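Local structure of PA-I Galactophilic Lectin (Enterobacter cloacae, 6YGQ) at residues 23-29 / 133-139; 46-52 / 103-109; 68-72 / 99-103. The protein probably binds sugars, as a calcium-containing lectin domain related to the galactose-specific lectin PA-IL. The contacts are given in a common frame with arbitrary orientation. Numbering follows the deposited sequence.

Contact 1: residues 23-29 / 133-139; sequences NLIWSGK and SVEVYRE
Strand 24-29 pairs antiparallel with strand 133-139; the short axes approach to 4.5 Å, with 164° between their N-to-C directions. From the far end, Lys29-Ser133 and Ser27-Glu135 are non-hydrogen-bonded pairs and Gly28-Val134 a hydrogen-bonded one, with Gly28 N to Val134 O at 3.1 Å and Val134 N to Gly28 O at 2.9 Å. A classic beta bulge then shifts the register by one: Ile25 N (2.8 Å) and Trp26 N (3.2 Å) both donate to Val136 O, while Val136 N returns a bond to Trp26 O at 2.8 Å. Ile25, at phi/psi -118/-15, is the extra residue. Beyond it Leu24 faces Tyr137, CA to CA 4.4 Å, and Arg138 N reaches Asn23 O at 3.0 Å. Asn23, chi1 p, closes the end with ND2 to Arg138 O, 3.0 Å, its OD1 being hydrogen-bonded to Ser21 OG.

Leu24, Ser27, Glu135 and Tyr137 share one face. Leu24 (t) sets CD1 over the Tyr137 ring in a CH-pi contact, 3.9 Å from the centroid, and Tyr137 OH donates to Glu135 OE1 at 2.5 Å. On the other face Trp26 (t) lies against Val136, CE3 to CG2 4.0 Å, and Val134, CZ3 to CB 4.2 Å. A CB on Gly28 would collide with Trp26 CZ2.

Strand 133-139 is also bonded along its backbone to strand 49-59, so it is an interior strand here. Trp26 reaches strands 38-44 and 112-118 of the second sheet, as expected of a beta-sandwich, whereas Tyr137 meets Tyr104 of the second subunit.

Contact 2: residues 46-52 / 103-109; sequences AGEIITI and KYRWSVP
Backbone hydrogen bonds make an antiparallel ladder between 46-52 and 103-109. Ile52 pairs with Lys103 (Ile52 N to Lys103 O 3.0 Å, Lys103 N to Ile52 O 2.8 Å) and Ile50 with Trp106 (Ile50 N to Trp106 O 3.0 Å, Trp106 N to Ile50 O 2.7 Å). Between them the register slips by one, a beta bulge where the chain turns a corner at Arg105 (phi/psi 51/57). Past Ile49-Ser107, Val108 N meets Glu48 O at 2.8 Å and Gly47 N meets Val108 O at 2.9 Å.

One side chain joins this polar set: Thr51 OG1 accepts from Arg105 N at 3.0 Å and is also hydrogen-bonded to Glu139 OE2 of the same chain. A water links Gly47 O (2.8 Å) with Ser107 OG (2.5 Å).

Apolar contacts gather on Trp106 (chi1 t): its CE3 lies 3.8 Å from Ile50 CD1 and 4.0 Å from Ile52 CD1.

Strand 49-59 continues the sheet to strand 129-139, and Ile50 and Val108 touch Leu44 of strand 38-44, while Arg105 salt-bridges Glu139 of the second subunit.

Contact 3: residues 68-72 / 99-103; sequences TAPQG and VGNHK
This is a small, buried turn-to-turn contact, burying 192 Å² in all, between the bend that follows strand 67-69 and the one that leads into strand 102-107; the centre of the contact lies about 6 Å from the centre of the chain. The first bend is a type I beta turn from Ala69 to Gly72, closed by Gly72 N to Ala69 O at 2.8 Å and Ala69 N to Gly72 O at 3.0 Å. Pro70 (-50/-37) and Gln71 (-73/9) hold its corner positions, and Gly72 follows at phi 109°, where a CB would jam against the preceding carbonyl. The second is a type II' turn from Val99 to His102, with Gly100 (71/-149) and Asn101 (-65/-31) at its corners and a weak bond from His102 N to Val99 O at 3.5 Å.

The two-residue link between strands 67-69 and 72-73 thus makes a tight beta-hairpin, whose tip abuts the other turn, Gln71 CA to Gly100 CA 4.2 Å. Gly100 CA makes a CA-H...O contact with Pro70 O at 3.3 Å. Asn101 (chi1 m) turns its amide across the gap, so that ND2 donates to Gln71 OE1 at 2.8 Å and OD1 rests 3.3 Å from Pro70 CB; Gln71 meets it with chi1 p and chi2 t.

Both amides also serve the dimer: Asn101 ND2 bonds Ala54 O, and Gln71 NE2 bonds Gly56 O, of the second subunit. Pro70 packs on Ala54 and Phe132 of its own chain.

All three contacts reach one branched antiparallel sheet, contact 3 through turns at the ends of its strands; in this sheet strand 49-59 neighbours strands 129-139, 102-107 and 67-69. Along the chain contact 1 joins the two ends, contact 2 falls within its span and contact 3 within that of contact 2. The centres of contacts 1 and 2 are 12 Å apart, and the pair is tied by a salt bridge from Arg138 NH1 to Glu48 OE1 at 2.6 Å. The centre of contact 3 lies about 15 and 16 Å from the centres of contacts 1 and 2; it shares Lys103 with contact 2 and touches it through Ile52 and Val99. All three reach the second subunit, so this sheet contributes to the dimer interface.

Contact 1: residues 23-29 / 133-139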
loop_
_atom_site.group_PDB
_atom_site.type_symbol
_atom_site.label_atom_id
_atom_site.label_comp_id
_atom_site.label_asym_id
_atom_site.label_seq_id
_atom_site.Cartn_x
_atom_site.Cartn_y
_atom_site.Cartn_z
ATOM N N ASN A 23 10.805 13.820 8.844
ATOM C CA ASN A 23 11.602 13.566 7.649
ATOM C C ASN A 23 10.758 13.527 6.379
ATOM O O ASN A 23 11.269 13.158 5.315
ATOM C CB ASN A 23 12.385 12.259 7.804
ATOM C CG ASN A 23 11.487 11.044 7.867
ATOM O OD1 ASN A 23 10.379 11.101 8.400
ATOM N ND2 ASN A 23 11.966 9.930 7.326
ATOM N N LEU A 24 9.484 13.896 6.467
ATOM C CA LEU A 24 8.656 14.031 5.276
ATOM C C LEU A 24 9.231 15.119 4.377
ATOM O O LEU A 24 9.554 16.216 4.844
ATOM C CB LEU A 24 7.219 14.368 5.675
ATOM C CG LEU A 24 6.201 14.580 4.554
ATOM C CD1 LEU A 24 5.918 13.271 3.834
ATOM C CD2 LEU A 24 4.910 15.188 5.099
ATOM N N ILE A 25 9.378 14.815 3.092
ATOM C CA ILE A 25 9.860 15.806 2.141
ATOM C C ILE A 25 8.851 16.128 1.047
ATOM O O ILE A 25 9.013 17.150 0.361
ATOM C CB ILE A 25 11.202 15.375 1.511
ATOM C CG1 ILE A 25 11.075 14.018 0.821
ATOM C CG2 ILE A 25 12.293 15.324 2.573
ATOM C CD1 ILE A 25 12.373 13.537 0.198
ATOM N N TRP A 26 7.812 15.319 0.855
ATOM C CA TRP A 26 6.787 15.647 -0.125
ATOM C C TRP A 26 5.549 14.806 0.134
ATOM O O TRP A 26 5.652 13.615 0.444
ATOM C CB TRP A 26 7.274 15.415 -1.560
ATOM C CG TRP A 26 6.319 15.923 -2.608
ATOM C CD1 TRP A 26 6.241 17.195 -3.094
ATOM C CD2 TRP A 26 5.310 15.169 -3.298
ATOM N NE1 TRP A 26 5.251 17.282 -4.042
ATOM C CE2 TRP A 26 4.663 16.053 -4.186
ATOM C CE3 TRP A 26 4.890 13.836 -3.250
ATOM C CZ2 TRP A 26 3.622 15.647 -5.020
ATOM C CZ3 TRP A 26 3.853 13.435 -4.080
ATOM C CH2 TRP A 26 3.233 14.337 -4.952
ATOM N N SER A 27 4.385 15.430 -0.015
ATOM C CA SER A 27 3.112 14.729 0.101
ATOM C C SER A 27 2.128 15.359 -0.868
ATOM O O SER A 27 1.845 16.558 -0.771
ATOM C CB SER A 27 2.572 14.792 1.527
ATOM O OG SER A 27 1.339 14.103 1.612
ATOM N N GLY A 28 1.607 14.560 -1.784
ATOM C CA GLY A 28 0.688 15.056 -2.778
ATOM C C GLY A 28 -0.063 13.931 -3.445
ATOM O O GLY A 28 -0.176 12.830 -2.903
ATOM N N LYS A 29 -0.562 14.218 -4.648
ATOM C CA LYS A 29 -1.436 13.316 -5.378
ATOM C C LYS A 29 -0.843 12.957 -6.734
ATOM O O LYS A 29 -0.062 13.716 -7.314
ATOM C CB LYS A 29 -2.824 13.942 -5.596
ATOM C CG LYS A 29 -3.470 14.517 -4.343
ATOM C CD LYS A 29 -3.784 13.422 -3.333
ATOM C CE LYS A 29 -4.946 13.804 -2.426
ATOM N NZ LYS A 29 -4.730 15.120 -1.768
ATOM N N SER A 133 -2.704 8.958 -3.299
ATOM C CA SER A 133 -2.023 9.810 -2.334
ATOM C C SER A 133 -0.650 9.213 -2.054
ATOM O O SER A 133 -0.545 8.034 -1.704
ATOM C CB SER A 133 -2.826 9.915 -1.039
ATOM O OG SER A 133 -4.047 10.595 -1.257
ATOM N N VAL A 134 0.396 10.022 -2.209
ATOM C CA VAL A 134 1.771 9.549 -2.105
ATOM C C VAL A 134 2.553 10.449 -1.159
ATOM O O VAL A 134 2.447 11.679 -1.226
ATOM C CB VAL A 134 2.461 9.501 -3.486
ATOM C CG1 VAL A 134 3.828 8.845 -3.368
ATOM C CG2 VAL A 134 1.593 8.774 -4.503
ATOM N N GLU A 135 3.341 9.829 -0.282
ATOM C CA GLU A 135 4.257 10.524 0.610
ATOM C C GLU A 135 5.687 10.103 0.291
ATOM O O GLU A 135 5.939 8.951 -0.077
ATOM C CB GLU A 135 3.942 10.220 2.083
ATOM C CG GLU A 135 2.509 10.518 2.504
ATOM C CD GLU A 135 2.079 9.735 3.739
ATOM O OE1 GLU A 135 2.958 9.192 4.447
ATOM O OE2 GLU A 135 0.860 9.665 4.004
ATOM N N VAL A 136 6.625 11.040 0.435
ATOM C CA VAL A 136 8.042 10.784 0.196
ATOM C C VAL A 136 8.831 11.253 1.411
ATOM O O VAL A 136 8.667 12.395 1.860
ATOM C CB VAL A 136 8.553 11.489 -1.075
ATOM C CG1 VAL A 136 10.006 11.110 -1.348
ATOM C CG2 VAL A 136 7.675 11.143 -2.266
ATOM N N TYR A 137 9.698 10.382 1.925
ATOM C CA TYR A 137 10.489 10.651 3.117
ATOM C C TYR A 137 11.973 10.520 2.806
ATOM O O TYR A 137 12.378 9.665 2.014
ATOM C CB TYR A 137 10.123 9.682 4.253
ATOM C CG TYR A 137 8.691 9.792 4.707
ATOM C CD1 TYR A 137 7.685 9.063 4.087
ATOM C CD2 TYR A 137 8.341 10.631 5.754
ATOM C CE1 TYR A 137 6.372 9.168 4.500
ATOM C CE2 TYR A 137 7.035 10.742 6.172
ATOM C CZ TYR A 137 6.055 10.008 5.544
ATOM O OH TYR A 137 4.752 10.124 5.966
ATOM N N ARG A 138 12.777 11.370 3.439
ATOM C CA ARG A 138 14.229 11.271 3.371
ATOM C C ARG A 138 14.717 10.385 4.512
ATOM O O ARG A 138 14.321 10.579 5.667
ATOM C CB ARG A 138 14.866 12.659 3.459
ATOM C CG ARG A 138 16.371 12.683 3.224
ATOM C CD ARG A 138 16.715 12.999 1.771
ATOM N NE ARG A 138 16.212 14.304 1.346
ATOM C CZ ARG A 138 16.418 14.835 0.143
ATOM N NH1 ARG A 138 17.123 14.178 -0.767
ATOM N NH2 ARG A 138 15.917 16.027 -0.149
ATOM N N GLU A 139 15.566 9.413 4.189
ATOM C CA GLU A 139 16.076 8.471 5.171
ATOM C C GLU A 139 17.565 8.696 5.406
ATOM O O GLU A 139 18.286 9.218 4.551
ATOM C CB GLU A 139 15.847 7.020 4.729
ATOM C CG GLU A 139 14.411 6.682 4.379
ATOM C CD GLU A 139 13.537 6.457 5.599
ATOM O OE1 GLU A 139 13.939 6.856 6.713
ATOM O OE2 GLU A 139 12.442 5.881 5.440
#

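Contact 2: residues 46-52 / 103-109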
loop_
_atom_site.group_PDB
_atom_site.type_symbol
_atom_site.label_atom_id
_atom_site.label_comp_id
_atom_site.label_asym_id
_atom_site.label_seq_id
_atom_site.Cartn_x
_atom_site.Cartn_y
_atom_site.Cartn_z
ATOM N N ALA A 46 22.148 10.992 -6.643
ATOM C CA ALA A 46 22.484 9.581 -6.537
ATOM C C ALA A 46 23.042 9.275 -5.154
ATOM O O ALA A 46 23.880 10.013 -4.629
ATOM C CB ALA A 46 23.500 9.202 -7.616
ATOM N N GLY A 47 22.557 8.190 -4.558
ATOM C CA GLY A 47 23.033 7.732 -3.278
ATOM C C GLY A 47 22.177 8.143 -2.100
ATOM O O GLY A 47 22.294 7.539 -1.028
ATOM N N GLU A 48 21.334 9.159 -2.261
ATOM C CA GLU A 48 20.373 9.493 -1.221
ATOM C C GLU A 48 19.397 8.335 -1.036
ATOM O O GLU A 48 19.134 7.563 -1.962
ATOM C CB GLU A 48 19.625 10.780 -1.580
ATOM C CG GLU A 48 20.521 12.018 -1.613
ATOM C CD GLU A 48 19.791 13.283 -2.041
ATOM O OE1 GLU A 48 18.687 13.179 -2.617
ATOM O OE2 GLU A 48 20.326 14.386 -1.804
ATOM N N ILE A 49 18.873 8.203 0.180
ATOM C CA ILE A 49 17.927 7.144 0.519
ATOM C C ILE A 49 16.583 7.793 0.815
ATOM O O ILE A 49 16.489 8.677 1.676
ATOM C CB ILE A 49 18.408 6.307 1.715
ATOM C CG1 ILE A 49 19.799 5.734 1.441
ATOM C CG2 ILE A 49 17.419 5.183 2.003
ATOM C CD1 ILE A 49 20.396 4.984 2.616
ATOM N N ILE A 50 15.541 7.350 0.110
ATOM C CA ILE A 50 14.200 7.880 0.296
ATOM C C ILE A 50 13.215 6.728 0.429
ATOM O O ILE A 50 13.480 5.596 0.017
ATOM C CB ILE A 50 13.770 8.820 -0.855
ATOM C CG1 ILE A 50 13.718 8.076 -2.190
ATOM C CG2 ILE A 50 14.715 10.010 -0.948
ATOM C CD1 ILE A 50 13.001 8.848 -3.284
ATOM N N THR A 51 12.063 7.037 1.015
ATOM C CA THR A 51 10.967 6.089 1.148
ATOM C C THR A 51 9.715 6.709 0.547
ATOM O O THR A 51 9.380 7.858 0.851
ATOM C CB THR A 51 10.734 5.711 2.613
ATOM O OG1 THR A 51 11.808 4.876 3.066
ATOM C CG2 THR A 51 9.409 4.979 2.770
ATOM N N ILE A 52 9.035 5.951 -0.306
ATOM C CA ILE A 52 7.799 6.386 -0.943
ATOM C C ILE A 52 6.678 5.472 -0.465
ATOM O O ILE A 52 6.832 4.244 -0.461
ATOM C CB ILE A 52 7.909 6.365 -2.479
ATOM C CG1 ILE A 52 9.137 7.154 -2.941
ATOM C CG2 ILE A 52 6.645 6.939 -3.105
ATOM C CD1 ILE A 52 9.624 6.772 -4.328
ATOM N N LYS A 103 7.945 1.893 -1.540
ATOM C CA LYS A 103 9.341 1.628 -1.867
ATOM C C LYS A 103 10.167 2.105 -0.682
ATOM O O LYS A 103 10.345 3.312 -0.488
ATOM C CB LYS A 103 9.759 2.330 -3.154
ATOM C CG LYS A 103 10.910 1.640 -3.850
ATOM C CD LYS A 103 11.312 2.365 -5.118
ATOM C CE LYS A 103 11.675 1.382 -6.225
ATOM N NZ LYS A 103 12.788 0.463 -5.861
ATOM N N TYR A 104 10.665 1.163 0.110
ATOM C CA TYR A 104 11.240 1.453 1.416
ATOM C C TYR A 104 12.757 1.524 1.329
ATOM O O TYR A 104 13.402 0.599 0.825
ATOM C CB TYR A 104 10.803 0.377 2.413
ATOM C CG TYR A 104 11.264 0.581 3.835
ATOM C CD1 TYR A 104 10.764 1.619 4.609
ATOM C CD2 TYR A 104 12.184 -0.284 4.411
ATOM C CE1 TYR A 104 11.178 1.796 5.916
ATOM C CE2 TYR A 104 12.605 -0.113 5.714
ATOM C CZ TYR A 104 12.099 0.927 6.462
ATOM O OH TYR A 104 12.516 1.099 7.761
ATOM N N ARG A 105 13.317 2.626 1.826
ATOM C CA ARG A 105 14.762 2.839 1.870
ATOM C C ARG A 105 15.390 2.585 0.501
ATOM O O ARG A 105 16.290 1.759 0.332
ATOM C CB ARG A 105 15.403 1.961 2.946
ATOM C CG ARG A 105 15.022 2.366 4.353
ATOM C CD ARG A 105 15.847 1.635 5.399
ATOM N NE ARG A 105 15.508 2.105 6.738
ATOM C CZ ARG A 105 15.995 3.213 7.289
ATOM N NH1 ARG A 105 16.858 3.969 6.623
ATOM N NH2 ARG A 105 15.619 3.562 8.511
ATOM N N TRP A 106 14.889 3.324 -0.481
ATOM C CA TRP A 106 15.365 3.222 -1.853
ATOM C C TRP A 106 16.624 4.056 -2.013
ATOM O O TRP A 106 16.602 5.273 -1.797
ATOM C CB TRP A 106 14.278 3.703 -2.811
ATOM C CG TRP A 106 14.640 3.645 -4.262
ATOM C CD1 TRP A 106 15.482 2.760 -4.865
ATOM C CD2 TRP A 106 14.156 4.508 -5.298
ATOM N NE1 TRP A 106 15.555 3.019 -6.215
ATOM C CE2 TRP A 106 14.749 4.087 -6.505
ATOM C CE3 TRP A 106 13.277 5.595 -5.324
ATOM C CZ2 TRP A 106 14.492 4.716 -7.722
ATOM C CZ3 TRP A 106 13.024 6.218 -6.532
ATOM C CH2 TRP A 106 13.627 5.776 -7.714
ATOM N N SER A 107 17.727 3.428 -2.384
ATOM C CA SER A 107 18.936 4.177 -2.680
ATOM C C SER A 107 18.817 4.722 -4.092
ATOM O O SER A 107 18.896 3.968 -5.074
ATOM C CB SER A 107 20.187 3.332 -2.513
ATOM O OG SER A 107 21.350 4.139 -2.599
ATOM N N VAL A 108 18.640 6.034 -4.208
ATOM C CA VAL A 108 18.352 6.681 -5.486
ATOM C C VAL A 108 19.492 6.403 -6.454
ATOM O O VAL A 108 20.668 6.649 -6.118
ATOM C CB VAL A 108 18.148 8.195 -5.286
ATOM C CG1 VAL A 108 17.892 8.875 -6.624
ATOM C CG2 VAL A 108 16.998 8.453 -4.320
ATOM N N PRO A 109 19.215 5.896 -7.659
ATOM C CA PRO A 109 20.312 5.496 -8.548
ATOM C C PRO A 109 20.861 6.613 -9.423
ATOM O O PRO A 109 21.955 6.468 -9.976
ATOM C CB PRO A 109 19.674 4.391 -9.402
ATOM C CG PRO A 109 18.230 4.780 -9.481
ATOM C CD PRO A 109 17.896 5.493 -8.187
HETATM O O HOH W 1 22.907 4.850 -0.773
#

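Contact 3: residues 68-72 / 99-103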
loop_
_atom_site.group_PDB
_atom_site.type_symbol
_atom_site.label_atom_id
_atom_site.label_comp_id
_atom_site.label_asym_id
_atom_site.label_seq_id
_atom_site.Cartn_x
_atom_site.Cartn_y
_atom_site.Cartn_z
ATOM N N THR A 68 -7.612 -0.283 -9.998
ATOM C CA THR A 68 -6.234 -0.482 -9.575
ATOM C C THR A 68 -5.999 0.164 -8.213
ATOM O O THR A 68 -6.682 1.118 -7.837
ATOM C CB THR A 68 -5.217 0.122 -10.563
ATOM O OG1 THR A 68 -5.174 1.548 -10.399
ATOM C CG2 THR A 68 -5.577 -0.212 -11.996
ATOM N N ALA A 69 -5.033 -0.360 -7.482
ATOM C CA ALA A 69 -4.412 0.265 -6.327
ATOM C C ALA A 69 -2.976 0.583 -6.706
ATOM O O ALA A 69 -2.521 0.240 -7.804
ATOM C CB ALA A 69 -4.471 -0.672 -5.112
ATOM N N PRO A 70 -2.221 1.276 -5.842
ATOM C CA PRO A 70 -0.796 1.484 -6.168
ATOM C C PRO A 70 -0.097 0.188 -6.551
ATOM O O PRO A 70 0.738 0.172 -7.463
ATOM C CB PRO A 70 -0.227 2.102 -4.884
ATOM C CG PRO A 70 -1.408 2.832 -4.288
ATOM C CD PRO A 70 -2.604 1.960 -4.590
ATOM N N GLN A 71 -0.457 -0.915 -5.897
ATOM C CA GLN A 71 0.096 -2.233 -6.189
ATOM C C GLN A 71 -0.414 -2.834 -7.506
ATOM O O GLN A 71 -0.146 -4.017 -7.743
ATOM C CB GLN A 71 -0.218 -3.187 -5.034
ATOM C CG GLN A 71 -1.700 -3.299 -4.708
ATOM C CD GLN A 71 -1.975 -4.247 -3.557
ATOM O OE1 GLN A 71 -1.153 -4.404 -2.654
ATOM N NE2 GLN A 71 -3.135 -4.891 -3.587
ATOM N N GLY A 72 -1.126 -2.130 -8.371
ATOM C CA GLY A 72 -1.497 -2.661 -9.667
ATOM C C GLY A 72 -2.978 -2.978 -9.763
ATOM O O GLY A 72 -3.779 -2.666 -8.875
ATOM N N VAL A 99 7.060 1.391 -8.018
ATOM C CA VAL A 99 6.892 1.842 -6.636
ATOM C C VAL A 99 5.842 0.987 -5.928
ATOM O O VAL A 99 6.115 0.415 -4.867
ATOM C CB VAL A 99 6.506 3.332 -6.581
ATOM C CG1 VAL A 99 6.148 3.744 -5.151
ATOM C CG2 VAL A 99 7.642 4.188 -7.121
ATOM N N GLY A 100 4.641 0.898 -6.500
ATOM C CA GLY A 100 3.599 0.137 -5.834
ATOM C C GLY A 100 3.105 0.851 -4.587
ATOM O O GLY A 100 3.107 2.082 -4.499
ATOM N N ASN A 101 2.674 0.052 -3.602
ATOM C CA ASN A 101 2.214 0.617 -2.339
ATOM C C ASN A 101 3.343 1.310 -1.587
ATOM O O ASN A 101 3.093 2.242 -0.813
ATOM C CB ASN A 101 1.641 -0.468 -1.423
ATOM C CG ASN A 101 0.375 -1.092 -1.959
ATOM O OD1 ASN A 101 -0.231 -0.600 -2.910
ATOM N ND2 ASN A 101 -0.040 -2.193 -1.337
ATOM N N HIS A 102 4.574 0.838 -1.753
ATOM C CA HIS A 102 5.668 1.365 -0.956
ATOM C C HIS A 102 6.997 0.961 -1.570
ATOM O O HIS A 102 7.152 -0.159 -2.061
ATOM C CB HIS A 102 5.588 0.869 0.495
ATOM C CG HIS A 102 5.317 -0.599 0.625
ATOM N ND1 HIS A 102 6.304 -1.553 0.502
ATOM C CD2 HIS A 102 4.172 -1.275 0.880
ATOM C CE1 HIS A 102 5.778 -2.753 0.671
ATOM N NE2 HIS A 102 4.485 -2.613 0.898
ATOM N N LYS A 103 7.945 1.893 -1.540
ATOM C CA LYS A 103 9.341 1.628 -1.867
ATOM C C LYS A 103 10.167 2.105 -0.682
ATOM O O LYS A 103 10.345 3.312 -0.488
ATOM C CB LYS A 103 9.759 2.330 -3.154
ATOM C CG LYS A 103 10.910 1.640 -3.850
ATOM C CD LYS A 103 11.312 2.365 -5.118
ATOM C CE LYS A 103 11.675 1.382 -6.225
ATOM N NZ LYS A 103 12.788 0.463 -5.861
#